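Local coordinates for cytochrome c-552/4 domain-containing protein (PDB 4QO5) that binds eight c-type hemes and calcium as a membrane-associated multiheme cytochrome, and probably carries electrons along its heme chain, at residues Y464-S477 and Q500-L512. Sequence-based numbering, arbitrary orientation.
Sequences YIEKLWVESWLFYS and QLTKDIEHMKTLL. With CA (calcium ion), chain J.
Y476 lays its ring against the start of segment 500-512: Q500 CB stands over one face, 3.7 Å from the ring centroid, while D504 meets the ring edge with its carboxylate nearly perpendicular. Helices 464-477 and 500-512, antiparallel at 172° with axes 9.6 Å apart, illustrate how such helices interlock through reciprocal knobs into holes. L468 drops among D504, H507, M508 and L511, its CD1 3.4 Å from H507 CD2. D504 enters the hole formed by L468, E471, S472 and Y476, and its OD2 comes within 2.6 Å of L468 O; a proton shared between the two oxygens would be consistent with this. With CG anti to the backbone N (chi1 -175°), the Y464 ring swings across, and Y464 OH and H507 NE2 are hydrogen-bonded at 3.1 Å, in the imidazole plane. Replacing Y476 by an alanine is likely to open a gap beside D504 and uncover Q500 CB. Packing is looser toward solvent, at partly exposed L512, whose CG lies 4.3 Å from I465 CD1, and at the amide end of Q500, whose NE2 bonds F494 O. Behind segment 464-477, helix 413-447 receives W469, and E466 chelates calcium through both carboxylate oxygens. K503 makes a salt bridge to E471 of the third subunit. Two antiparallel helices packed on the long helix 413-447 form a helical bundle whose flank meets neighbouring subunits of the three-chain assembly.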
# COMPACT_ATOMS: atom_id res chain seq x y z
N TYR A 464 17.64 17.25 12.71
CA TYR A 464 17.66 16.12 11.78
C TYR A 464 18.25 14.84 12.36
O TYR A 464 17.63 13.79 12.28
CB TYR A 464 18.37 16.51 10.48
CG TYR A 464 18.33 15.42 9.43
CD1 TYR A 464 17.13 15.02 8.86
CD2 TYR A 464 19.49 14.77 9.03
CE1 TYR A 464 17.08 14.02 7.91
CE2 TYR A 464 19.46 13.76 8.08
CZ TYR A 464 18.24 13.39 7.53
OH TYR A 464 18.18 12.40 6.57
N ILE A 465 19.44 14.91 12.96
CA ILE A 465 20.03 13.69 13.53
C ILE A 465 19.18 13.13 14.69
O ILE A 465 19.15 11.92 14.92
CB ILE A 465 21.50 13.88 13.98
CG1 ILE A 465 22.16 12.51 14.21
CG2 ILE A 465 21.59 14.77 15.22
CD1 ILE A 465 23.67 12.53 14.27
N GLU A 466 18.45 14.01 15.38
CA GLU A 466 17.57 13.57 16.45
C GLU A 466 16.36 12.82 15.87
O GLU A 466 15.89 11.83 16.42
CB GLU A 466 17.13 14.77 17.31
CG GLU A 466 18.30 15.38 18.09
CD GLU A 466 18.06 16.81 18.56
OE1 GLU A 466 17.09 17.46 18.12
OE2 GLU A 466 18.89 17.30 19.37
N LYS A 467 15.89 13.27 14.71
CA LYS A 467 14.78 12.59 14.06
C LYS A 467 15.22 11.23 13.50
O LYS A 467 14.41 10.29 13.43
CB LYS A 467 14.17 13.48 12.97
CG LYS A 467 13.41 14.70 13.56
CD LYS A 467 13.08 15.70 12.45
CE LYS A 467 12.80 17.09 12.99
NZ LYS A 467 11.62 17.10 13.90
N LEU A 468 16.48 11.12 13.10
CA LEU A 468 17.02 9.82 12.69
C LEU A 468 16.99 8.86 13.86
O LEU A 468 16.63 7.69 13.72
CB LEU A 468 18.44 9.97 12.15
CG LEU A 468 18.56 10.75 10.83
CD1 LEU A 468 20.02 10.79 10.39
CD2 LEU A 468 17.69 10.11 9.76
N TRP A 469 17.36 9.35 15.04
CA TRP A 469 17.29 8.53 16.24
C TRP A 469 15.85 8.10 16.52
O TRP A 469 15.59 6.92 16.77
CB TRP A 469 17.89 9.29 17.41
CG TRP A 469 17.55 8.72 18.77
CD1 TRP A 469 18.00 7.53 19.31
CD2 TRP A 469 16.70 9.32 19.75
NE1 TRP A 469 17.47 7.37 20.58
CE2 TRP A 469 16.68 8.45 20.87
CE3 TRP A 469 15.96 10.51 19.80
CZ2 TRP A 469 15.94 8.75 22.03
CZ3 TRP A 469 15.24 10.80 20.95
CH2 TRP A 469 15.24 9.92 22.05
N VAL A 470 14.91 9.04 16.46
CA VAL A 470 13.50 8.72 16.64
C VAL A 470 13.04 7.58 15.73
O VAL A 470 12.42 6.62 16.20
CB VAL A 470 12.58 9.97 16.45
CG1 VAL A 470 11.11 9.55 16.42
CG2 VAL A 470 12.81 10.98 17.57
N GLU A 471 13.39 7.65 14.45
CA GLU A 471 12.97 6.64 13.49
C GLU A 471 13.51 5.25 13.82
O GLU A 471 12.86 4.25 13.55
CB GLU A 471 13.35 7.05 12.06
CG GLU A 471 12.68 8.35 11.68
CD GLU A 471 13.00 8.81 10.27
OE1 GLU A 471 13.64 8.05 9.51
OE2 GLU A 471 12.60 9.94 9.94
N SER A 472 14.70 5.21 14.42
CA SER A 472 15.32 3.93 14.74
C SER A 472 14.40 3.10 15.63
O SER A 472 14.25 1.90 15.43
CB SER A 472 16.70 4.13 15.38
OG SER A 472 16.61 4.59 16.72
N TRP A 473 13.75 3.75 16.60
CA TRP A 473 12.75 3.05 17.40
C TRP A 473 11.32 3.17 16.88
O TRP A 473 10.65 2.15 16.68
CB TRP A 473 12.83 3.39 18.91
CG TRP A 473 13.03 4.83 19.26
CD1 TRP A 473 14.22 5.50 19.34
CD2 TRP A 473 12.01 5.77 19.64
NE1 TRP A 473 14.00 6.81 19.72
CE2 TRP A 473 12.66 7.00 19.91
CE3 TRP A 473 10.62 5.71 19.76
CZ2 TRP A 473 11.97 8.14 20.30
CZ3 TRP A 473 9.93 6.85 20.15
CH2 TRP A 473 10.60 8.05 20.41
N LEU A 474 10.86 4.41 16.65
CA LEU A 474 9.48 4.64 16.25
C LEU A 474 9.07 3.98 14.93
O LEU A 474 7.91 3.59 14.76
CB LEU A 474 9.20 6.16 16.16
CG LEU A 474 7.77 6.60 15.88
CD1 LEU A 474 6.86 6.24 17.04
CD2 LEU A 474 7.73 8.11 15.61
N PHE A 475 9.99 3.89 13.99
CA PHE A 475 9.66 3.26 12.71
C PHE A 475 10.25 1.85 12.61
O PHE A 475 9.52 0.88 12.44
CB PHE A 475 10.18 4.07 11.51
CG PHE A 475 9.55 5.43 11.33
CD1 PHE A 475 8.51 5.85 12.14
CD2 PHE A 475 10.01 6.28 10.33
CE1 PHE A 475 7.94 7.10 11.96
CE2 PHE A 475 9.44 7.52 10.14
CZ PHE A 475 8.40 7.93 10.96
N TYR A 476 11.56 1.75 12.71
CA TYR A 476 12.25 0.52 12.26
C TYR A 476 12.18 -0.61 13.29
O TYR A 476 11.79 -1.73 12.95
CB TYR A 476 13.69 0.83 11.84
CG TYR A 476 13.74 1.98 10.84
CD1 TYR A 476 12.79 2.09 9.84
CD2 TYR A 476 14.72 2.96 10.93
CE1 TYR A 476 12.81 3.14 8.93
CE2 TYR A 476 14.74 4.03 10.03
CZ TYR A 476 13.79 4.11 9.04
OH TYR A 476 13.82 5.16 8.14
N SER A 477 12.50 -0.31 14.55
CA SER A 477 12.44 -1.34 15.59
C SER A 477 10.99 -1.78 15.73
O SER A 477 10.72 -2.97 15.83
CB SER A 477 12.99 -0.86 16.93
OG SER A 477 14.37 -0.57 16.84
N GLN A 500 16.61 -1.02 7.00
CA GLN A 500 16.46 0.40 7.30
C GLN A 500 17.11 0.75 8.63
O GLN A 500 17.73 1.82 8.77
CB GLN A 500 14.99 0.82 7.30
CG GLN A 500 14.31 0.65 5.94
CD GLN A 500 14.83 1.64 4.90
OE1 GLN A 500 15.42 2.66 5.24
NE2 GLN A 500 14.62 1.31 3.63
N LEU A 501 16.99 -0.16 9.60
CA LEU A 501 17.54 0.09 10.93
C LEU A 501 19.07 0.15 10.85
O LEU A 501 19.69 1.07 11.39
CB LEU A 501 17.09 -0.99 11.91
CG LEU A 501 17.57 -0.93 13.36
CD1 LEU A 501 17.42 0.48 13.90
CD2 LEU A 501 16.77 -1.91 14.22
N THR A 502 19.69 -0.82 10.17
CA THR A 502 21.14 -0.80 10.05
C THR A 502 21.61 0.37 9.17
O THR A 502 22.69 0.94 9.40
CB THR A 502 21.69 -2.15 9.53
OG1 THR A 502 21.02 -2.51 8.32
CG2 THR A 502 21.47 -3.25 10.59
N LYS A 503 20.82 0.74 8.17
CA LYS A 503 21.11 1.94 7.39
C LYS A 503 21.07 3.20 8.27
O LYS A 503 21.94 4.08 8.18
CB LYS A 503 20.12 2.08 6.23
CG LYS A 503 20.36 3.30 5.36
CD LYS A 503 19.33 3.36 4.24
CE LYS A 503 19.30 4.73 3.59
NZ LYS A 503 18.21 4.83 2.57
N ASP A 504 20.06 3.28 9.12
CA ASP A 504 19.91 4.43 10.01
C ASP A 504 21.11 4.58 10.95
O ASP A 504 21.63 5.68 11.12
CB ASP A 504 18.62 4.30 10.81
CG ASP A 504 18.17 5.62 11.39
OD1 ASP A 504 18.59 6.68 10.88
OD2 ASP A 504 17.38 5.59 12.36
N ILE A 505 21.55 3.48 11.54
CA ILE A 505 22.75 3.48 12.38
C ILE A 505 23.94 4.06 11.62
O ILE A 505 24.64 4.95 12.12
CB ILE A 505 23.10 2.06 12.88
CG1 ILE A 505 22.03 1.60 13.89
CG2 ILE A 505 24.48 2.04 13.52
CD1 ILE A 505 22.13 0.12 14.27
N GLU A 506 24.15 3.58 10.40
CA GLU A 506 25.25 4.07 9.59
C GLU A 506 25.03 5.50 9.13
O GLU A 506 25.98 6.27 8.99
CB GLU A 506 25.49 3.14 8.40
CG GLU A 506 25.95 1.77 8.82
CD GLU A 506 27.23 1.81 9.65
OE1 GLU A 506 28.08 2.69 9.39
OE2 GLU A 506 27.38 0.95 10.54
N HIS A 507 23.78 5.87 8.89
CA HIS A 507 23.48 7.25 8.51
C HIS A 507 23.89 8.20 9.64
O HIS A 507 24.59 9.20 9.40
CB HIS A 507 22.02 7.38 8.06
CG HIS A 507 21.65 8.73 7.54
ND1 HIS A 507 22.53 9.51 6.81
CD2 HIS A 507 20.44 9.32 7.39
CE1 HIS A 507 21.91 10.59 6.39
NE2 HIS A 507 20.64 10.50 6.71
N MET A 508 23.52 7.86 10.87
CA MET A 508 23.97 8.65 12.02
C MET A 508 25.50 8.71 12.14
O MET A 508 26.07 9.77 12.39
CB MET A 508 23.34 8.14 13.31
CG MET A 508 21.82 8.16 13.28
SD MET A 508 21.14 7.64 14.87
CE MET A 508 21.65 9.00 15.93
N LYS A 509 26.16 7.57 11.93
CA LYS A 509 27.61 7.53 12.01
C LYS A 509 28.28 8.40 10.95
O LYS A 509 29.28 9.07 11.22
CB LYS A 509 28.12 6.09 11.93
CG LYS A 509 27.88 5.32 13.22
CD LYS A 509 28.01 3.81 13.03
CE LYS A 509 29.40 3.40 12.63
NZ LYS A 509 29.54 1.91 12.67
N THR A 510 27.72 8.40 9.74
CA THR A 510 28.26 9.23 8.66
C THR A 510 28.14 10.73 8.98
O THR A 510 29.10 11.49 8.80
CB THR A 510 27.58 8.89 7.32
OG1 THR A 510 28.02 7.59 6.89
CG2 THR A 510 27.96 9.91 6.27
N LEU A 511 26.99 11.15 9.50
CA LEU A 511 26.81 12.54 9.91
C LEU A 511 27.81 12.96 10.98
O LEU A 511 28.41 14.03 10.90
CB LEU A 511 25.37 12.78 10.38
CG LEU A 511 24.33 12.81 9.26
CD1 LEU A 511 22.93 12.88 9.83
CD2 LEU A 511 24.59 13.97 8.31
N LEU A 512 28.01 12.10 11.98
CA LEU A 512 29.02 12.34 13.01
C LEU A 512 30.43 12.46 12.42
O LEU A 512 31.19 13.34 12.80
CB LEU A 512 28.97 11.24 14.07
CG LEU A 512 27.75 11.26 14.98
CD1 LEU A 512 27.69 10.00 15.85
CD2 LEU A 512 27.77 12.51 15.85
CA CA J . 17.81 19.41 19.53
O HOH W 1 17.46 21.72 19.96